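Local coordinates for VP4 CORE protein (Bluetongue virus, PDB 2JHP) that caps viral mRNA inside the bluetongue virus core, working as a multifunctional capping enzyme that binds guanine and S-adenosyl-L-homocysteine, at residues 566-569 against 570-574; 97-100 against 101-104; 57-60 against 61-65. All coordinates share one frame; numbering follows the deposited sequence.

Contact 1: 566-569 against 570-574; sequences TDLF and WWFKM
Asp567 is the N-cap of helix 568-576: its OD2 accepts from Trp570 N at 3.1 Å, in a largely buried contact. The donor comes from above the carboxylate plane, 55° out of it. With CG anti to the backbone N (chi1 -169°), the carboxylate is turned forward over the first turn, and OD2 also lies 3.0 Å from Trp570 CB. The same carboxylate has further partners beyond the helix: OD2 forms a salt bridge with Arg466, while OD1 accepts from Ser461 OG and Ile467 N. The cap is therefore gripped on both oxygens, which probably favours the charged form.

Backbone bonds then set the helical repeat. Trp571 N reaches Asp567 O at 2.9 Å, Phe572 N reaches Leu568 O at 2.7 Å, and Lys573 N reaches Phe569 O at 3.0 Å; the middle one is nearly straight.

The apolar part is one i to i+4 pair. Leu568 and Phe572 lie side by side and point the same way, both packing on Leu555 of helix 551-561, and Trp637 of helix 635-641 meets both. Between the two side chains, the far end of the phenyl ring makes the contact: Phe572 CE2 is 4.1 Å from Leu568 CB, and Phe572 CZ is equally far from Leu568 CD2.

Contact 2: 97-100 against 101-104; sequences HDMK and AFEN
Met99, Phe102 and Glu103 meet along the first turn of helix 99-112 in a local, largely surface contact, with Asp98 as the N-cap. The helix start packs on Tyr49 of strand 48-51, an inner strand of the five-stranded parallel sheet, since Met99 and Phe102 both touch that residue; Phe102, the buried member, also reaches Leu14 and Ile89.

Both capping bonds of Asp98 are weak. Asp98 OD1 receives Ala101 N at 3.2 Å, and it also takes a bond from Lys100 N, whose N-H...O angle is only 123°. One carboxylate oxygen thus serves two amides of the first turn. Beside it, Asp98 CB rests on Ala101 CB at 3.8 Å.

The main-chain ladder is more regular. Phe102 N donates to Asp98 O at 3.1 Å, Glu103 N to Met99 O, and Asn104 N to Lys100 O at 2.9 Å, the last nearly straight at 174°.

Side-chain packing centres on Met99. Its CG is anti to the backbone N (chi1 -171°), and a bend at chi2 lets the thioether end run on toward the next turn, where Glu103 lies. SD then stands 4.3 Å from Phe102 CD2, oblique to the ring, while the terminal methyl CE lies 3.4 Å from Glu103 OE2. Glu103 runs extended beyond CG, and its CG sits 3.1 Å from Met99 O.

Glu103 OE2 is hydrogen-bonded to Tyr49 OH, so the oxygen that faces the Met99 methyl has its polar partner on the sheet. Asp98, for its part, places an acidic group where the helix dipole is positive, an interaction that probably adds electrostatic stabilisation to its weak hydrogen bonds.

Contact 3: 57-60 against 61-65; sequences WTIR and QLRGH
Thr58 and Gln61 bond in both directions across the start of helix 59-64, forming a capping box. Thr58 N donates to Gln61 OE1 at 3.2 Å with an N-H...O angle of 172°, in the amide carbonyl plane and on a lone pair. In return, Gln61 N reaches Thr58 OG1 in a weak bond of 3.3 Å. With chi1 at 69°, OG1 stands between the backbone N and the carbonyl carbon, facing the first turn; it also makes a weak hydrogen bond with Glu596 OE1. Gln61 NE2 is bound by Val597 O, which fixes the amide's rotation from its other end.

The ladder continues from Leu62 N to Thr58 O at 2.9 Å and from Arg63 N to Ile59 O at 2.7 Å.

The packing joins this helix to the parallel-sheet domain. Trp57 CB rests on Leu62 CG at 3.9 Å, with the indole against helix 34-41, while Leu62 lies on Phe67 and Phe69 of strand 67-71. The Ile59 and Arg63 side chains cross at a slant, CD1 against CG. Arg63 NH1 forms a salt bridge with Asp86 and a hydrogen bond with Phe67 O, while NH2 bonds to Leu489 O. At the edge of the indole, in its plane, Gln61 OE1 lies 3.5 Å from Trp57 CE3.

From the N terminus the chain meets contact 3 (57-65), then contact 2 (97-104), and much later contact 1 (566-574). Each is one unbroken stretch opening a helix, so none closes a long loop, and they follow in series without nesting or crossing. Contact 3 opens the helix of a beta-alpha-beta crossover joining parallel strands 48-51 and 67-71, with strand 7-10 between them. Contact 2 begins the helix after edge strand 87-88; their centres are about 26 Å apart. Contact 1 ties helix 568-576 to helices 453-460, 551-561 and 635-641, its centre about 21 Å from contact 3 and about 42 Å from contact 2. No two contacts touch; contacts 1 and 3 come nearest, about 7 Å between closest atoms.

Contact 1: 566-569 against 570-574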
ATOM      1  N   THR A 566      21.844  -4.025   0.146  1.00 30.66           N
ATOM      2  CA  THR A 566      22.310  -2.635   0.190  1.00 27.74           C
ATOM      3  C   THR A 566      22.720  -2.161  -1.207  1.00 27.64           C
ATOM      4  O   THR A 566      22.751  -2.961  -2.143  1.00 14.30           O
ATOM      5  CB  THR A 566      23.455  -2.445   1.206  1.00 27.37           C
ATOM      6  OG1 THR A 566      23.627  -1.049   1.481  1.00 46.55           O
ATOM      7  CG2 THR A 566      24.773  -3.049   0.679  1.00 -4.04           C
ATOM      8  N   ASP A 567      23.032  -0.868  -1.341  1.00  4.64           N
ATOM      9  CA  ASP A 567      23.298  -0.255  -2.655  1.00 -6.18           C
ATOM     10  C   ASP A 567      24.777  -0.323  -3.042  1.00  8.07           C
ATOM     11  O   ASP A 567      25.615   0.384  -2.481  1.00 17.20           O
ATOM     12  CB  ASP A 567      22.748   1.183  -2.722  1.00 -6.81           C
ATOM     13  CG  ASP A 567      22.754   1.755  -4.148  1.00 14.12           C
ATOM     14  OD1 ASP A 567      22.206   1.106  -5.060  1.00 32.95           O
ATOM     15  OD2 ASP A 567      23.290   2.863  -4.365  1.00  5.36           O
ATOM     16  N   LEU A 568      25.078  -1.182  -4.014  1.00 18.83           N
ATOM     17  CA  LEU A 568      26.435  -1.342  -4.533  1.00  4.09           C
ATOM     18  C   LEU A 568      27.031  -0.049  -5.073  1.00 23.03           C
ATOM     19  O   LEU A 568      28.157   0.302  -4.744  1.00  6.94           O
ATOM     20  CB  LEU A 568      26.489  -2.432  -5.608  1.00 -5.53           C
ATOM     21  CG  LEU A 568      26.494  -3.883  -5.113  1.00  7.81           C
ATOM     22  CD1 LEU A 568      26.698  -4.822  -6.291  1.00  3.58           C
ATOM     23  CD2 LEU A 568      27.576  -4.116  -4.061  1.00 -7.45           C
ATOM     24  N   PHE A 569      26.273   0.659  -5.901  1.00  6.59           N
ATOM     25  CA  PHE A 569      26.789   1.869  -6.547  1.00 18.86           C
ATOM     26  C   PHE A 569      27.225   2.905  -5.521  1.00  3.44           C
ATOM     27  O   PHE A 569      28.334   3.405  -5.571  1.00 -7.83           O
ATOM     28  CB  PHE A 569      25.741   2.479  -7.473  1.00 24.17           C
ATOM     29  CG  PHE A 569      26.295   2.927  -8.778  1.00-12.98           C
ATOM     30  CD1 PHE A 569      25.833   2.382  -9.973  1.00 40.07           C
ATOM     31  CD2 PHE A 569      27.298   3.875  -8.819  1.00 83.71           C
ATOM     32  CE1 PHE A 569      26.366   2.788 -11.190  1.00 10.28           C
ATOM     33  CE2 PHE A 569      27.820   4.278 -10.010  1.00-12.56           C
ATOM     34  CZ  PHE A 569      27.358   3.743 -11.207  1.00 23.39           C
ATOM     35  N   TRP A 570      26.334   3.220  -4.587  1.00 -6.76           N
ATOM     36  CA  TRP A 570      26.624   4.150  -3.500  1.00  6.82           C
ATOM     37  C   TRP A 570      27.753   3.616  -2.601  1.00 20.11           C
ATOM     38  O   TRP A 570      28.654   4.364  -2.208  1.00  8.86           O
ATOM     39  CB  TRP A 570      25.328   4.395  -2.725  1.00 24.12           C
ATOM     40  CG  TRP A 570      25.428   5.188  -1.481  1.00-11.25           C
ATOM     41  CD1 TRP A 570      26.509   5.887  -1.025  1.00-17.67           C
ATOM     42  CD2 TRP A 570      24.374   5.416  -0.540  1.00 -8.03           C
ATOM     43  NE1 TRP A 570      26.198   6.518   0.159  1.00 -8.71           N
ATOM     44  CE2 TRP A 570      24.892   6.242   0.477  1.00 13.14           C
ATOM     45  CE3 TRP A 570      23.032   4.998  -0.460  1.00 -9.30           C
ATOM     46  CZ2 TRP A 570      24.126   6.654   1.568  1.00  4.13           C
ATOM     47  CZ3 TRP A 570      22.272   5.403   0.630  1.00  9.14           C
ATOM     48  CH2 TRP A 570      22.821   6.230   1.622  1.00 -7.87           C
ATOM     49  N   TRP A 571      27.702   2.319  -2.306  1.00  8.38           N
ATOM     50  CA  TRP A 571      28.726   1.659  -1.493  1.00 -7.44           C
ATOM     51  C   TRP A 571      30.113   1.734  -2.150  1.00 11.24           C
ATOM     52  O   TRP A 571      31.065   2.180  -1.522  1.00 17.76           O
ATOM     53  CB  TRP A 571      28.324   0.214  -1.184  1.00 10.06           C
ATOM     54  CG  TRP A 571      29.004  -0.354   0.009  1.00  7.53           C
ATOM     55  CD1 TRP A 571      28.664  -0.161   1.316  1.00 35.29           C
ATOM     56  CD2 TRP A 571      30.139  -1.225   0.010  1.00 -8.30           C
ATOM     57  NE1 TRP A 571      29.519  -0.857   2.135  1.00  8.39           N
ATOM     58  CE2 TRP A 571      30.439  -1.513   1.359  1.00 10.47           C
ATOM     59  CE3 TRP A 571      30.945  -1.781  -0.999  1.00 -3.11           C
ATOM     60  CZ2 TRP A 571      31.510  -2.330   1.726  1.00 17.08           C
ATOM     61  CZ3 TRP A 571      32.002  -2.598  -0.634  1.00 29.91           C
ATOM     62  CH2 TRP A 571      32.277  -2.861   0.715  1.00 10.73           C
ATOM     63  N   PHE A 572      30.218   1.335  -3.418  1.00  4.48           N
ATOM     64  CA  PHE A 572      31.470   1.489  -4.162  1.00  7.26           C
ATOM     65  C   PHE A 572      31.915   2.945  -4.173  1.00  1.81           C
ATOM     66  O   PHE A 572      33.120   3.237  -4.161  1.00 -9.58           O
ATOM     67  CB  PHE A 572      31.349   0.975  -5.603  1.00 13.37           C
ATOM     68  CG  PHE A 572      31.260  -0.528  -5.722  1.00 10.27           C
ATOM     69  CD1 PHE A 572      32.013  -1.362  -4.900  1.00 10.03           C
ATOM     70  CD2 PHE A 572      30.440  -1.112  -6.684  1.00 15.91           C
ATOM     71  CE1 PHE A 572      31.933  -2.748  -5.022  1.00 29.41           C
ATOM     72  CE2 PHE A 572      30.359  -2.495  -6.813  1.00 34.33           C
ATOM     73  CZ  PHE A 572      31.106  -3.312  -5.979  1.00 58.43           C
ATOM     74  N   LYS A 573      30.958   3.870  -4.196  1.00 15.27           N
ATOM     75  CA  LYS A 573      31.313   5.287  -4.209  1.00 16.38           C
ATOM     76  C   LYS A 573      31.839   5.723  -2.843  1.00  9.07           C
ATOM     77  O   LYS A 573      32.732   6.557  -2.762  1.00  0.61           O
ATOM     78  CB  LYS A 573      30.145   6.163  -4.666  1.00 32.17           C
ATOM     79  CG  LYS A 573      30.598   7.503  -5.228  1.00  9.37           C
ATOM     80  CD  LYS A 573      29.451   8.388  -5.712  1.00 19.15           C
ATOM     81  CE  LYS A 573      29.942   9.812  -6.005  1.00-10.31           C
ATOM     82  NZ  LYS A 573      28.798  10.754  -6.227  1.00 16.26           N
ATOM     83  N   MET A 574      31.309   5.130  -1.777  1.00 -8.04           N
ATOM     84  CA  MET A 574      31.711   5.503  -0.422  1.00 11.75           C
ATOM     85  C   MET A 574      33.088   4.934  -0.074  1.00 26.16           C
ATOM     86  O   MET A 574      33.839   5.541   0.691  1.00 33.38           O
ATOM     87  CB  MET A 574      30.626   5.134   0.621  1.00-12.68           C
ATOM     88  CG  MET A 574      30.690   3.749   1.225  1.00 22.98           C
ATOM     89  SD  MET A 574      31.918   3.582   2.526  1.00 17.30           S
ATOM     90  CE  MET A 574      31.775   5.166   3.314  1.00 -8.83           C
TER

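Contact 2: 97-100 against 101-104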
ATOM      1  N   HIS A  97       1.259 -11.019  34.402  1.00 14.01           N
ATOM      2  CA  HIS A  97       2.551 -11.695  34.164  1.00 21.98           C
ATOM      3  C   HIS A  97       2.465 -12.897  33.215  1.00 18.55           C
ATOM      4  O   HIS A  97       3.314 -13.791  33.260  1.00 21.68           O
ATOM      5  CB  HIS A  97       3.197 -12.139  35.486  1.00 30.18           C
ATOM      6  CG  HIS A  97       3.551 -11.009  36.397  1.00 45.48           C
ATOM      7  ND1 HIS A  97       2.603 -10.307  37.115  1.00126.70           N
ATOM      8  CD2 HIS A  97       4.751 -10.467  36.719  1.00 18.01           C
ATOM      9  CE1 HIS A  97       3.204  -9.376  37.834  1.00 10.54           C
ATOM     10  NE2 HIS A  97       4.507  -9.452  37.612  1.00 25.20           N
ATOM     11  N   ASP A  98       1.440 -12.916  32.366  1.00 28.48           N
ATOM     12  CA  ASP A  98       1.289 -13.954  31.350  1.00 31.68           C
ATOM     13  C   ASP A  98       2.278 -13.717  30.201  1.00 25.57           C
ATOM     14  O   ASP A  98       2.171 -12.727  29.468  1.00 31.93           O
ATOM     15  CB  ASP A  98      -0.154 -13.977  30.828  1.00 51.80           C
ATOM     16  CG  ASP A  98      -0.491 -15.255  30.067  1.00 -7.08           C
ATOM     17  OD1 ASP A  98       0.404 -15.825  29.402  1.00 27.50           O
ATOM     18  OD2 ASP A  98      -1.665 -15.688  30.129  1.00 30.82           O
ATOM     19  N   MET A  99       3.240 -14.626  30.055  1.00 18.20           N
ATOM     20  CA  MET A  99       4.229 -14.535  28.975  1.00 22.15           C
ATOM     21  C   MET A  99       3.584 -14.720  27.600  1.00 17.45           C
ATOM     22  O   MET A  99       3.992 -14.076  26.635  1.00 26.94           O
ATOM     23  CB  MET A  99       5.373 -15.539  29.181  1.00 22.47           C
ATOM     24  CG  MET A  99       6.553 -15.364  28.227  1.00 21.83           C
ATOM     25  SD  MET A  99       7.334 -13.738  28.346  1.00 29.49           S
ATOM     26  CE  MET A  99       8.347 -13.739  26.874  1.00 57.79           C
ATOM     27  N   LYS A 100       2.576 -15.588  27.523  1.00 11.27           N
ATOM     28  CA  LYS A 100       1.835 -15.802  26.282  1.00 11.03           C
ATOM     29  C   LYS A 100       1.021 -14.577  25.842  1.00 16.17           C
ATOM     30  O   LYS A 100       1.177 -14.107  24.713  1.00 29.69           O
ATOM     31  CB  LYS A 100       0.962 -17.063  26.362  1.00  3.14           C
ATOM     32  CG  LYS A 100       1.714 -18.340  25.981  1.00  6.09           C
ATOM     33  CD  LYS A 100       0.860 -19.586  26.151  1.00 28.41           C
ATOM     34  CE  LYS A 100       1.650 -20.841  25.813  1.00112.02           C
ATOM     35  NZ  LYS A 100       0.840 -22.072  26.029  1.00 -1.40           N
ATOM     36  N   ALA A 101       0.182 -14.047  26.731  1.00 21.04           N
ATOM     37  CA  ALA A 101      -0.626 -12.863  26.408  1.00 18.86           C
ATOM     38  C   ALA A 101       0.244 -11.662  26.019  1.00  3.06           C
ATOM     39  O   ALA A 101      -0.098 -10.910  25.105  1.00 11.99           O
ATOM     40  CB  ALA A 101      -1.544 -12.512  27.559  1.00 20.36           C
ATOM     41  N   PHE A 102       1.368 -11.506  26.717  1.00 -9.88           N
ATOM     42  CA  PHE A 102       2.386 -10.500  26.407  1.00  0.80           C
ATOM     43  C   PHE A 102       2.867 -10.625  24.966  1.00 12.46           C
ATOM     44  O   PHE A 102       2.812  -9.663  24.201  1.00 40.42           O
ATOM     45  CB  PHE A 102       3.564 -10.640  27.384  1.00  2.81           C
ATOM     46  CG  PHE A 102       4.652  -9.610  27.190  1.00 -4.00           C
ATOM     47  CD1 PHE A 102       4.420  -8.269  27.494  1.00 86.57           C
ATOM     48  CD2 PHE A 102       5.916  -9.987  26.722  1.00-12.75           C
ATOM     49  CE1 PHE A 102       5.419  -7.312  27.322  1.00  2.69           C
ATOM     50  CE2 PHE A 102       6.926  -9.035  26.544  1.00 17.29           C
ATOM     51  CZ  PHE A 102       6.675  -7.693  26.843  1.00 -2.60           C
ATOM     52  N   GLU A 103       3.323 -11.819  24.601  1.00  9.09           N
ATOM     53  CA  GLU A 103       3.836 -12.070  23.258  1.00 -3.37           C
ATOM     54  C   GLU A 103       2.771 -11.864  22.171  1.00  2.72           C
ATOM     55  O   GLU A 103       3.055 -11.261  21.134  1.00 11.67           O
ATOM     56  CB  GLU A 103       4.454 -13.467  23.175  1.00-12.76           C
ATOM     57  CG  GLU A 103       5.658 -13.651  24.100  1.00 -7.55           C
ATOM     58  CD  GLU A 103       6.522 -14.869  23.767  1.00 27.87           C
ATOM     59  OE1 GLU A 103       5.972 -15.986  23.592  1.00 34.14           O
ATOM     60  OE2 GLU A 103       7.764 -14.697  23.697  1.00  8.39           O
ATOM     61  N   ASN A 104       1.555 -12.366  22.418  1.00 -2.94           N
ATOM     62  CA  ASN A 104       0.403 -12.147  21.527  1.00-14.14           C
ATOM     63  C   ASN A 104       0.069 -10.670  21.380  1.00  7.38           C
ATOM     64  O   ASN A 104      -0.365 -10.232  20.313  1.00  8.88           O
ATOM     65  CB  ASN A 104      -0.834 -12.886  22.037  1.00 -9.67           C
ATOM     66  CG  ASN A 104      -0.685 -14.405  22.010  1.00  8.38           C
ATOM     67  OD1 ASN A 104      -0.813 -15.058  23.037  1.00  8.23           O
ATOM     68  ND2 ASN A 104      -0.448 -14.967  20.835  1.00 13.41           N
TER

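Contact 3: 57-60 against 61-65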
ATOM      1  N   TRP A  57      21.489   6.620  22.669  1.00  6.77           N
ATOM      2  CA  TRP A  57      21.403   6.247  21.253  1.00  5.22           C
ATOM      3  C   TRP A  57      20.272   6.975  20.514  1.00 21.06           C
ATOM      4  O   TRP A  57      19.188   7.188  21.075  1.00 18.13           O
ATOM      5  CB  TRP A  57      21.253   4.729  21.109  1.00 -4.61           C
ATOM      6  CG  TRP A  57      22.337   3.949  21.825  1.00  5.74           C
ATOM      7  CD1 TRP A  57      22.170   3.076  22.863  1.00 15.00           C
ATOM      8  CD2 TRP A  57      23.747   3.990  21.559  1.00 62.42           C
ATOM      9  NE1 TRP A  57      23.385   2.561  23.250  1.00 16.20           N
ATOM     10  CE2 TRP A  57      24.370   3.109  22.470  1.00141.43           C
ATOM     11  CE3 TRP A  57      24.544   4.684  20.636  1.00 18.79           C
ATOM     12  CZ2 TRP A  57      25.753   2.903  22.488  1.00 50.65           C
ATOM     13  CZ3 TRP A  57      25.916   4.478  20.653  1.00 14.48           C
ATOM     14  CH2 TRP A  57      26.508   3.596  21.574  1.00  5.06           C
ATOM     15  N   THR A  58      20.536   7.369  19.266  1.00  3.70           N
ATOM     16  CA  THR A  58      19.522   8.034  18.441  1.00  0.13           C
ATOM     17  C   THR A  58      18.524   7.023  17.862  1.00 13.88           C
ATOM     18  O   THR A  58      18.829   5.833  17.703  1.00  6.87           O
ATOM     19  CB  THR A  58      20.125   8.852  17.277  1.00 14.14           C
ATOM     20  OG1 THR A  58      20.702   7.965  16.315  1.00  7.60           O
ATOM     21  CG2 THR A  58      21.180   9.867  17.768  1.00-13.84           C
ATOM     22  N   ILE A  59      17.331   7.514  17.548  1.00 10.72           N
ATOM     23  CA  ILE A  59      16.264   6.703  16.971  1.00 24.84           C
ATOM     24  C   ILE A  59      16.713   5.892  15.734  1.00 14.24           C
ATOM     25  O   ILE A  59      16.536   4.671  15.692  1.00 18.39           O
ATOM     26  CB  ILE A  59      14.977   7.560  16.702  1.00 11.97           C
ATOM     27  CG1 ILE A  59      13.942   6.758  15.920  1.00-11.21           C
ATOM     28  CG2 ILE A  59      15.290   8.837  15.947  1.00-11.52           C
ATOM     29  CD1 ILE A  59      13.330   5.682  16.696  1.00 17.32           C
ATOM     30  N   ARG A  60      17.307   6.575  14.759  1.00 15.99           N
ATOM     31  CA  ARG A  60      17.812   5.964  13.535  1.00 12.71           C
ATOM     32  C   ARG A  60      18.899   4.934  13.789  1.00 26.40           C
ATOM     33  O   ARG A  60      19.013   3.959  13.036  1.00 11.19           O
ATOM     34  CB  ARG A  60      18.371   7.037  12.602  1.00  9.60           C
ATOM     35  CG  ARG A  60      17.317   7.877  11.893  1.00  9.53           C
ATOM     36  CD  ARG A  60      17.997   8.836  10.971  1.00  5.02           C
ATOM     37  NE  ARG A  60      18.388   8.208   9.716  1.00 49.70           N
ATOM     38  CZ  ARG A  60      19.534   8.439   9.085  1.00  3.30           C
ATOM     39  NH1 ARG A  60      20.434   9.266   9.602  1.00 13.49           N
ATOM     40  NH2 ARG A  60      19.785   7.826   7.938  1.00 43.55           N
ATOM     41  N   GLN A  61      19.716   5.168  14.820  1.00 12.71           N
ATOM     42  CA  GLN A  61      20.730   4.202  15.226  1.00  7.56           C
ATOM     43  C   GLN A  61      20.035   2.949  15.707  1.00 11.58           C
ATOM     44  O   GLN A  61      20.337   1.847  15.231  1.00 19.88           O
ATOM     45  CB  GLN A  61      21.656   4.761  16.301  1.00 16.52           C
ATOM     46  CG  GLN A  61      22.720   5.666  15.736  1.00  1.10           C
ATOM     47  CD  GLN A  61      23.729   6.158  16.781  1.00 -5.73           C
ATOM     48  OE1 GLN A  61      23.355   6.578  17.884  1.00 25.45           O
ATOM     49  NE2 GLN A  61      25.014   6.119  16.420  1.00  1.23           N
ATOM     50  N   LEU A  62      19.075   3.123  16.615  1.00 12.22           N
ATOM     51  CA  LEU A  62      18.327   1.983  17.154  1.00 16.80           C
ATOM     52  C   LEU A  62      17.479   1.281  16.093  1.00  6.47           C
ATOM     53  O   LEU A  62      17.364   0.058  16.103  1.00 25.45           O
ATOM     54  CB  LEU A  62      17.499   2.379  18.388  1.00 12.98           C
ATOM     55  CG  LEU A  62      18.285   2.670  19.676  1.00 35.86           C
ATOM     56  CD1 LEU A  62      17.371   3.064  20.835  1.00 13.28           C
ATOM     57  CD2 LEU A  62      19.162   1.491  20.080  1.00 16.85           C
ATOM     58  N   ARG A  63      16.907   2.044  15.165  1.00 19.11           N
ATOM     59  CA  ARG A  63      16.148   1.436  14.065  1.00 10.12           C
ATOM     60  C   ARG A  63      17.032   0.618  13.121  1.00 18.48           C
ATOM     61  O   ARG A  63      16.604  -0.414  12.602  1.00 19.52           O
ATOM     62  CB  ARG A  63      15.362   2.484  13.286  1.00  9.56           C
ATOM     63  CG  ARG A  63      14.117   2.991  14.000  1.00  6.47           C
ATOM     64  CD  ARG A  63      13.074   1.949  14.226  1.00 -8.78           C
ATOM     65  NE  ARG A  63      11.810   2.583  14.564  1.00 29.73           N
ATOM     66  CZ  ARG A  63      10.859   2.040  15.323  1.00 16.06           C
ATOM     67  NH1 ARG A  63      11.026   0.839  15.863  1.00 20.43           N
ATOM     68  NH2 ARG A  63       9.738   2.710  15.564  1.00 22.42           N
ATOM     69  N   GLY A  64      18.263   1.077  12.922  1.00 22.27           N
ATOM     70  CA  GLY A  64      19.241   0.355  12.118  1.00 23.41           C
ATOM     71  C   GLY A  64      19.603  -0.960  12.772  1.00 18.43           C
ATOM     72  O   GLY A  64      20.010  -1.913  12.100  1.00 21.08           O
ATOM     73  N   HIS A  65      19.442  -1.002  14.091  1.00 22.64           N
ATOM     74  CA  HIS A  65      19.627  -2.217  14.869  1.00 14.43           C
ATOM     75  C   HIS A  65      18.412  -3.145  14.858  1.00 18.18           C
ATOM     76  O   HIS A  65      18.510  -4.296  15.288  1.00 14.28           O
ATOM     77  CB  HIS A  65      19.986  -1.863  16.312  1.00 18.96           C
ATOM     78  CG  HIS A  65      21.436  -1.577  16.507  1.00  5.86           C
ATOM     79  ND1 HIS A  65      22.389  -2.574  16.543  1.00 13.31           N
ATOM     80  CD2 HIS A  65      22.102  -0.409  16.660  1.00 33.35           C
ATOM     81  CE1 HIS A  65      23.580  -2.029  16.713  1.00 13.86           C
ATOM     82  NE2 HIS A  65      23.433  -0.718  16.792  1.00 15.49           N
TER